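Local coordinates for glucose-6-phosphate isomerase (Chlamydia trachomatis D/UW-3/CX, PDB 6OTU), which catalyses the reversible isomerisation of glucose-6-phosphate to fructose-6-phosphate, at residues H261-D264 / S265-G268; D493-G496 / V497-G500; K501-A504 / T505-I508. All coordinates share one frame; numbering follows the deposited sequence.

Contact 1 (H261-D264 / S265-G268). With G6Q (glucose-6-phosphate), chain E.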
loop_
_atom_site.group_PDB
_atom_site.type_symbol
_atom_site.label_atom_id
_atom_site.label_comp_id
_atom_site.label_asym_id
_atom_site.label_seq_id
_atom_site.Cartn_x
_atom_site.Cartn_y
_atom_site.Cartn_z
ATOM N N HIS A 261 -14.351 -16.424 21.690
ATOM C CA HIS A 261 -12.997 -16.531 22.212
ATOM C C HIS A 261 -12.003 -16.946 21.136
ATOM O O HIS A 261 -12.311 -17.764 20.261
ATOM C CB HIS A 261 -12.920 -17.558 23.351
ATOM C CG HIS A 261 -13.883 -17.309 24.461
ATOM N ND1 HIS A 261 -14.763 -18.270 24.907
ATOM C CD2 HIS A 261 -14.104 -16.213 25.224
ATOM C CE1 HIS A 261 -15.487 -17.777 25.895
ATOM N NE2 HIS A 261 -15.108 -16.529 26.106
ATOM N N LEU A 262 -10.811 -16.374 21.225
ATOM C CA LEU A 262 -9.570 -16.981 20.776
ATOM C C LEU A 262 -8.745 -17.260 22.037
ATOM O O LEU A 262 -9.258 -17.194 23.151
ATOM C CB LEU A 262 -8.862 -16.080 19.760
ATOM C CG LEU A 262 -8.330 -14.717 20.220
ATOM C CD1 LEU A 262 -7.170 -14.295 19.317
ATOM C CD2 LEU A 262 -9.428 -13.630 20.237
ATOM N N TRP A 263 -7.465 -17.581 21.871
ATOM C CA TRP A 263 -6.611 -17.945 23.002
ATOM C C TRP A 263 -5.232 -17.322 22.815
ATOM O O TRP A 263 -4.931 -16.730 21.774
ATOM C CB TRP A 263 -6.555 -19.479 23.164
ATOM C CG TRP A 263 -7.950 -20.009 23.314
ATOM C CD1 TRP A 263 -8.641 -20.178 24.481
ATOM C CD2 TRP A 263 -8.863 -20.336 22.259
ATOM N NE1 TRP A 263 -9.917 -20.613 24.214
ATOM C CE2 TRP A 263 -10.075 -20.719 22.859
ATOM C CE3 TRP A 263 -8.769 -20.344 20.863
ATOM C CZ2 TRP A 263 -11.181 -21.115 22.113
ATOM C CZ3 TRP A 263 -9.874 -20.732 20.125
ATOM C CH2 TRP A 263 -11.060 -21.114 20.750
ATOM N N ASP A 264 -4.388 -17.461 23.844
ATOM C CA ASP A 264 -3.105 -16.755 23.881
ATOM C C ASP A 264 -2.142 -17.221 22.793
ATOM O O ASP A 264 -1.334 -16.423 22.302
ATOM C CB ASP A 264 -2.455 -16.913 25.253
ATOM C CG ASP A 264 -2.911 -15.844 26.222
ATOM O OD1 ASP A 264 -3.682 -14.961 25.787
ATOM O OD2 ASP A 264 -2.519 -15.885 27.407
ATOM N N SER A 265 -2.219 -18.489 22.403
ATOM C CA SER A 265 -1.367 -19.063 21.375
ATOM C C SER A 265 -1.848 -18.770 19.954
ATOM O O SER A 265 -1.314 -19.365 19.007
ATOM C CB SER A 265 -1.303 -20.564 21.569
ATOM O OG SER A 265 -2.614 -21.065 21.503
ATOM N N ILE A 266 -2.864 -17.923 19.796
ATOM C CA ILE A 266 -3.382 -17.515 18.497
ATOM C C ILE A 266 -2.860 -16.104 18.250
ATOM O O ILE A 266 -3.396 -15.134 18.797
ATOM C CB ILE A 266 -4.915 -17.554 18.442
ATOM C CG1 ILE A 266 -5.478 -18.916 18.871
ATOM C CG2 ILE A 266 -5.416 -17.156 17.039
ATOM C CD1 ILE A 266 -4.847 -20.132 18.158
ATOM N N GLY A 267 -1.807 -15.979 17.442
ATOM C CA GLY A 267 -1.262 -14.659 17.147
ATOM C C GLY A 267 -2.245 -13.809 16.352
ATOM O O GLY A 267 -2.936 -14.296 15.450
ATOM N N GLY A 268 -2.298 -12.515 16.699
ATOM C CA GLY A 268 -3.237 -11.603 16.050
ATOM C C GLY A 268 -3.143 -11.608 14.536
ATOM O O GLY A 268 -4.155 -11.701 13.838
HETATM C C1 G6Q E . -0.791 -8.897 15.894
HETATM C C2 G6Q E . -0.262 -7.689 16.672
HETATM C C3 G6Q E . -1.182 -6.475 16.625
HETATM C C4 G6Q E . -2.481 -6.646 17.422
HETATM C C5 G6Q E . -3.186 -5.305 17.632
HETATM C C6 G6Q E . -4.554 -5.462 18.251
HETATM O O1 G6Q E . -0.227 -9.937 15.979
HETATM O O2 G6Q E . -0.004 -8.034 18.028
HETATM O O3 G6Q E . -1.502 -6.162 15.268
HETATM O O4 G6Q E . -3.366 -7.529 16.737
HETATM O O5 G6Q E . -2.357 -4.467 18.443
HETATM O O6 G6Q E . -4.395 -6.186 19.502
HETATM P P G6Q E . -5.705 -6.698 20.299
HETATM O O1P G6Q E . -6.402 -7.699 19.393
HETATM O O2P G6Q E . -5.144 -7.341 21.562
HETATM O O3P G6Q E . -6.554 -5.476 20.584
#
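The indole of Trp263 meets Ile266 at its edge and the backbone O of His261 on one face. Trp263 and Ile266 are the first and last residues of a type I beta turn, just after strand 258-262, an outermost strand of the five-stranded parallel sheet. CG1 of Ile266 lies near the ring plane, 4.1 Å from Trp263 CE3, and the two side chains run side by side in the same direction. His261 O is 3.6 Å above the plane of the Trp263 ring and offset toward the rim. Residues of helix 122-148, Ile127 among them, also touch the indole, and its NE1 is hydrogen-bonded to Gln246. The turn is closed by Ile266 N donating to Trp263 O over 3.1 Å. Leu262 adds a second apolar contact, its CD1 lying 4.1 Å from Ile266 CG2. In Ile266, CG1 stands beside the backbone N (chi1 -53°) and lies along the Trp263 edge; CB and CG2 meet Leu262 CD1. Lys211 NZ donates to the backbone O atoms of Asp264 and Ile266, and Asp264 OD1 is bonded to Ser245. After the turn the chain enters the glucose-6-phosphate pocket, where Gly268 N comes to 3.4 Å from O1 of the sugar.

Contact 2 (D493-G496 / V497-G500); sequences DQEG and VSLG
Gln494 is bent twice: chi1 of 54° sets CG between the backbone N and the carbonyl carbon, and chi2 of -76° bends the chain again. The first bend lays Gln494 CG against Val497, 4.0 Å from Val497 CB, and Gln494 CB touches the same side chain. The amide is carried away from the helix. Ser498 has OG beside its own backbone N (chi1 -49°), which turns the hydroxyl back toward the start of the helix.

Gln494 is the N-cap residue of helix 495-511. Its O accepts a nearly straight bond from Ser498 N at 3.0 Å and a weak one from Val497 N. The next two i to i+4 bonds are Leu499 N to Glu495 O and Gly500 N to Gly496 O.

Two waters bridge Gln494, Glu495 and Ser498 at the start of the helix. One accepts from Gln494 N and Ser498 OG and donates to Glu495 OE2 at 2.8 Å. The other accepts from Gln494 NE2 at 3.1 Å and donates to Ser498 OG at 2.8 Å.

Arg269 NH1 bonds Gln494 OE1, and Gln390 of the second subunit accepts from Gly496 N. Gln494 belongs to the glucose-6-phosphate pocket, and both Gln494 and Val497 touch Glu355, probably the proton donor. With OE1 bonded to Arg269 and NE2 to a water, the Gln494 amide has its flip and rotation restrained. Lys448 of the second subunit is a weak, long ion-pair partner of Glu495 OE1. The water on OE2 and the nearby helix N-terminus would probably both favour the charged carboxylate.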
loop_
_atom_site.group_PDB
_atom_site.type_symbol
_atom_site.label_atom_id
_atom_site.label_comp_id
_atom_site.label_asym_id
_atom_site.label_seq_id
_atom_site.Cartn_x
_atom_site.Cartn_y
_atom_site.Cartn_z
ATOM N N ASP A 493 6.362 -13.200 18.182
ATOM C CA ASP A 493 6.123 -12.092 19.101
ATOM C C ASP A 493 6.314 -10.764 18.362
ATOM O O ASP A 493 6.501 -10.720 17.136
ATOM C CB ASP A 493 7.006 -12.211 20.358
ATOM C CG ASP A 493 8.493 -12.173 20.048
ATOM O OD1 ASP A 493 8.864 -12.140 18.842
ATOM O OD2 ASP A 493 9.284 -12.190 21.025
ATOM N N GLN A 494 6.239 -9.663 19.111
ATOM C CA GLN A 494 6.217 -8.349 18.474
ATOM C C GLN A 494 6.546 -7.263 19.491
ATOM O O GLN A 494 5.713 -6.412 19.814
ATOM C CB GLN A 494 4.864 -8.106 17.786
ATOM C CG GLN A 494 3.608 -8.282 18.645
ATOM C CD GLN A 494 3.228 -9.721 18.920
ATOM O OE1 GLN A 494 3.205 -10.562 18.022
ATOM N NE2 GLN A 494 2.932 -10.019 20.186
ATOM N N GLU A 495 7.772 -7.287 20.009
ATOM C CA GLU A 495 8.146 -6.327 21.039
ATOM C C GLU A 495 8.113 -4.888 20.530
ATOM O O GLU A 495 7.962 -3.964 21.340
ATOM C CB GLU A 495 9.521 -6.684 21.588
ATOM C CG GLU A 495 9.495 -7.924 22.466
ATOM C CD GLU A 495 8.588 -7.773 23.688
ATOM O OE1 GLU A 495 8.566 -6.674 24.303
ATOM O OE2 GLU A 495 7.883 -8.753 24.020
ATOM N N GLY A 496 8.245 -4.675 19.214
ATOM C CA GLY A 496 8.064 -3.337 18.661
ATOM C C GLY A 496 6.638 -2.833 18.793
ATOM O O GLY A 496 6.413 -1.647 19.060
ATOM N N VAL A 497 5.654 -3.726 18.629
ATOM C CA VAL A 497 4.248 -3.347 18.769
ATOM C C VAL A 497 3.871 -3.177 20.240
ATOM O O VAL A 497 3.092 -2.282 20.589
ATOM C CB VAL A 497 3.348 -4.376 18.070
ATOM C CG1 VAL A 497 1.868 -4.045 18.319
ATOM C CG2 VAL A 497 3.650 -4.417 16.578
ATOM N N SER A 498 4.397 -4.033 21.127
ATOM C CA SER A 498 4.243 -3.793 22.563
ATOM C C SER A 498 4.753 -2.408 22.943
ATOM O O SER A 498 4.131 -1.708 23.750
ATOM C CB SER A 498 4.980 -4.848 23.395
ATOM O OG SER A 498 4.699 -6.182 22.982
ATOM N N LEU A 499 5.891 -2.000 22.373
ATOM C CA LEU A 499 6.435 -0.675 22.650
ATOM C C LEU A 499 5.482 0.421 22.181
ATOM O O LEU A 499 5.291 1.435 22.870
ATOM C CB LEU A 499 7.794 -0.532 21.973
ATOM C CG LEU A 499 8.264 0.912 21.924
ATOM C CD1 LEU A 499 8.642 1.352 23.325
ATOM C CD2 LEU A 499 9.414 1.043 20.956
ATOM N N GLY A 500 4.875 0.235 21.008
ATOM C CA GLY A 500 3.891 1.199 20.544
ATOM C C GLY A 500 2.743 1.364 21.523
ATOM O O GLY A 500 2.349 2.485 21.860
HETATM O O HOH W 1 5.772 -9.178 22.226
HETATM O O HOH W 2 2.493 -7.668 22.091
#

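Contact 3 (K501-A504 / T505-I508); sequences KELA and TQII. With G6Q (glucose-6-phosphate), chain E.
Glu502 and Gln506, one helical turn apart, meet along helix 495-511. Glu502 sends CG anti to its backbone N (chi1 170°) and stays extended beyond it. In Gln506, CG stands beside the backbone N (chi1 -59°) and the rest of the chain is also extended. The two side chains therefore converge, with Glu502 OE2 3.0 Å from Gln506 NE2. Their carboxylate and amide planes are turned 78° apart. The aliphatic part of Gln506 passes over the backbone of the preceding turn, its CG 3.1 Å from Glu502 O. Phe519 also touches Gln506.

Thr505 holds OG1 beside its own N, and both atoms face Lys501 O. Thr505 N bonds that oxygen at 3.1 Å, while OG1 adds a weak bond at 3.4 Å. Regular i to i+4 bonds of the alpha helix continue from Gln506 N to Glu502 O, Ile507 N to Leu503 O and Ile508 N to Ala504 O. Leu503, Ala504 and Ile507 pack on Ala436, Asn429 and Ala428 of the second subunit, so this helix forms part of the dimer interface.

Lys501, in the ligand pocket and probably an active-site residue, points away from the following turn. It is extended all the way beyond CG and brings NZ to O5 and the bridging O6 of glucose-6-phosphate. These NZ bonds are weak, at 3.0 Å to O5 and 3.2 Å to O6. The stronger polar partner of NZ is Thr215 OG1.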
loop_
_atom_site.group_PDB
_atom_site.type_symbol
_atom_site.label_atom_id
_atom_site.label_comp_id
_atom_site.label_asym_id
_atom_site.label_seq_id
_atom_site.Cartn_x
_atom_site.Cartn_y
_atom_site.Cartn_z
ATOM N N LYS A 501 2.195 0.245 22.003
ATOM C CA LYS A 501 1.120 0.335 22.981
ATOM C C LYS A 501 1.600 0.970 24.279
ATOM O O LYS A 501 0.845 1.710 24.921
ATOM C CB LYS A 501 0.525 -1.046 23.243
ATOM C CG LYS A 501 0.035 -1.736 21.982
ATOM C CD LYS A 501 -0.814 -2.925 22.335
ATOM C CE LYS A 501 -1.341 -3.555 21.093
ATOM N NZ LYS A 501 -2.395 -4.550 21.408
ATOM N N GLU A 502 2.856 0.735 24.662
ATOM C CA GLU A 502 3.368 1.372 25.875
ATOM C C GLU A 502 3.537 2.881 25.688
ATOM O O GLU A 502 3.206 3.657 26.588
ATOM C CB GLU A 502 4.682 0.726 26.299
ATOM C CG GLU A 502 5.372 1.487 27.405
ATOM C CD GLU A 502 6.799 1.036 27.643
ATOM O OE1 GLU A 502 7.154 -0.097 27.233
ATOM O OE2 GLU A 502 7.559 1.822 28.256
ATOM N N LEU A 503 4.046 3.317 24.533
ATOM C CA LEU A 503 4.091 4.750 24.229
ATOM C C LEU A 503 2.703 5.379 24.296
ATOM O O LEU A 503 2.550 6.518 24.760
ATOM C CB LEU A 503 4.694 4.982 22.837
ATOM C CG LEU A 503 6.178 4.619 22.697
ATOM C CD1 LEU A 503 6.630 4.619 21.230
ATOM C CD2 LEU A 503 7.032 5.555 23.558
ATOM N N ALA A 504 1.681 4.658 23.813
ATOM C CA ALA A 504 0.314 5.173 23.843
ATOM C C ALA A 504 -0.174 5.370 25.272
ATOM O O ALA A 504 -0.814 6.385 25.574
ATOM C CB ALA A 504 -0.631 4.238 23.086
ATOM N N THR A 505 0.106 4.406 26.158
ATOM C CA THR A 505 -0.232 4.565 27.571
ATOM C C THR A 505 0.451 5.788 28.167
ATOM O O THR A 505 -0.158 6.531 28.941
ATOM C CB THR A 505 0.168 3.314 28.348
ATOM O OG1 THR A 505 -0.632 2.216 27.908
ATOM C CG2 THR A 505 -0.009 3.520 29.854
ATOM N N GLN A 506 1.711 6.028 27.800
ATOM C CA GLN A 506 2.476 7.093 28.439
ATOM C C GLN A 506 2.077 8.468 27.913
ATOM O O GLN A 506 2.008 9.430 28.688
ATOM C CB GLN A 506 3.972 6.834 28.262
ATOM C CG GLN A 506 4.393 5.488 28.854
ATOM C CD GLN A 506 5.863 5.171 28.667
ATOM O OE1 GLN A 506 6.527 5.724 27.788
ATOM N NE2 GLN A 506 6.377 4.258 29.488
ATOM N N ILE A 507 1.800 8.589 26.607
ATOM C CA ILE A 507 1.385 9.896 26.101
ATOM C C ILE A 507 0.006 10.266 26.638
ATOM O O ILE A 507 -0.309 11.455 26.794
ATOM C CB ILE A 507 1.431 9.932 24.561
ATOM C CG1 ILE A 507 0.530 8.855 23.948
ATOM C CG2 ILE A 507 2.857 9.789 24.082
ATOM C CD1 ILE A 507 -0.883 9.337 23.616
ATOM N N ILE A 508 -0.835 9.264 26.923
ATOM C CA ILE A 508 -2.096 9.506 27.621
ATOM C C ILE A 508 -1.831 10.099 29.001
ATOM O O ILE A 508 -2.397 11.138 29.373
ATOM C CB ILE A 508 -2.916 8.203 27.716
ATOM C CG1 ILE A 508 -3.646 7.932 26.396
ATOM C CG2 ILE A 508 -3.879 8.268 28.889
ATOM C CD1 ILE A 508 -4.115 6.526 26.251
HETATM C C1 G6Q E . -0.791 -8.897 15.894
HETATM C C2 G6Q E . -0.262 -7.689 16.672
HETATM C C3 G6Q E . -1.182 -6.475 16.625
HETATM C C4 G6Q E . -2.481 -6.646 17.422
HETATM C C5 G6Q E . -3.186 -5.305 17.632
HETATM C C6 G6Q E . -4.554 -5.462 18.251
HETATM O O1 G6Q E . -0.227 -9.937 15.979
HETATM O O2 G6Q E . -0.004 -8.034 18.028
HETATM O O3 G6Q E . -1.502 -6.162 15.268
HETATM O O4 G6Q E . -3.366 -7.529 16.737
HETATM O O5 G6Q E . -2.357 -4.467 18.443
HETATM O O6 G6Q E . -4.395 -6.186 19.502
HETATM P P G6Q E . -5.705 -6.698 20.299
HETATM O O1P G6Q E . -6.402 -7.699 19.393
HETATM O O2P G6Q E . -5.144 -7.341 21.562
HETATM O O3P G6Q E . -6.554 -5.476 20.584
#

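Contact 1 comes first along the chain, at the end of strand 258-262 of the five-stranded parallel sheet and in the loop after it. Contacts 2 and 3 follow much later and adjoin each other on helix 495-511, their centres about 12 Å apart. Contact 1 lies nearer the start of that helix: its centre is about 16 Å from that of contact 2 and about 23 Å from that of contact 3. It touches neither, the nearest atoms being about 6 Å and 9 Å away. Each contact supplies one residue to the glucose-6-phosphate pocket: Gly268, Gln494 and Lys501. Contacts 2 and 3 also touch the second subunit, so pocket residues and subunit contacts lie on the same helix.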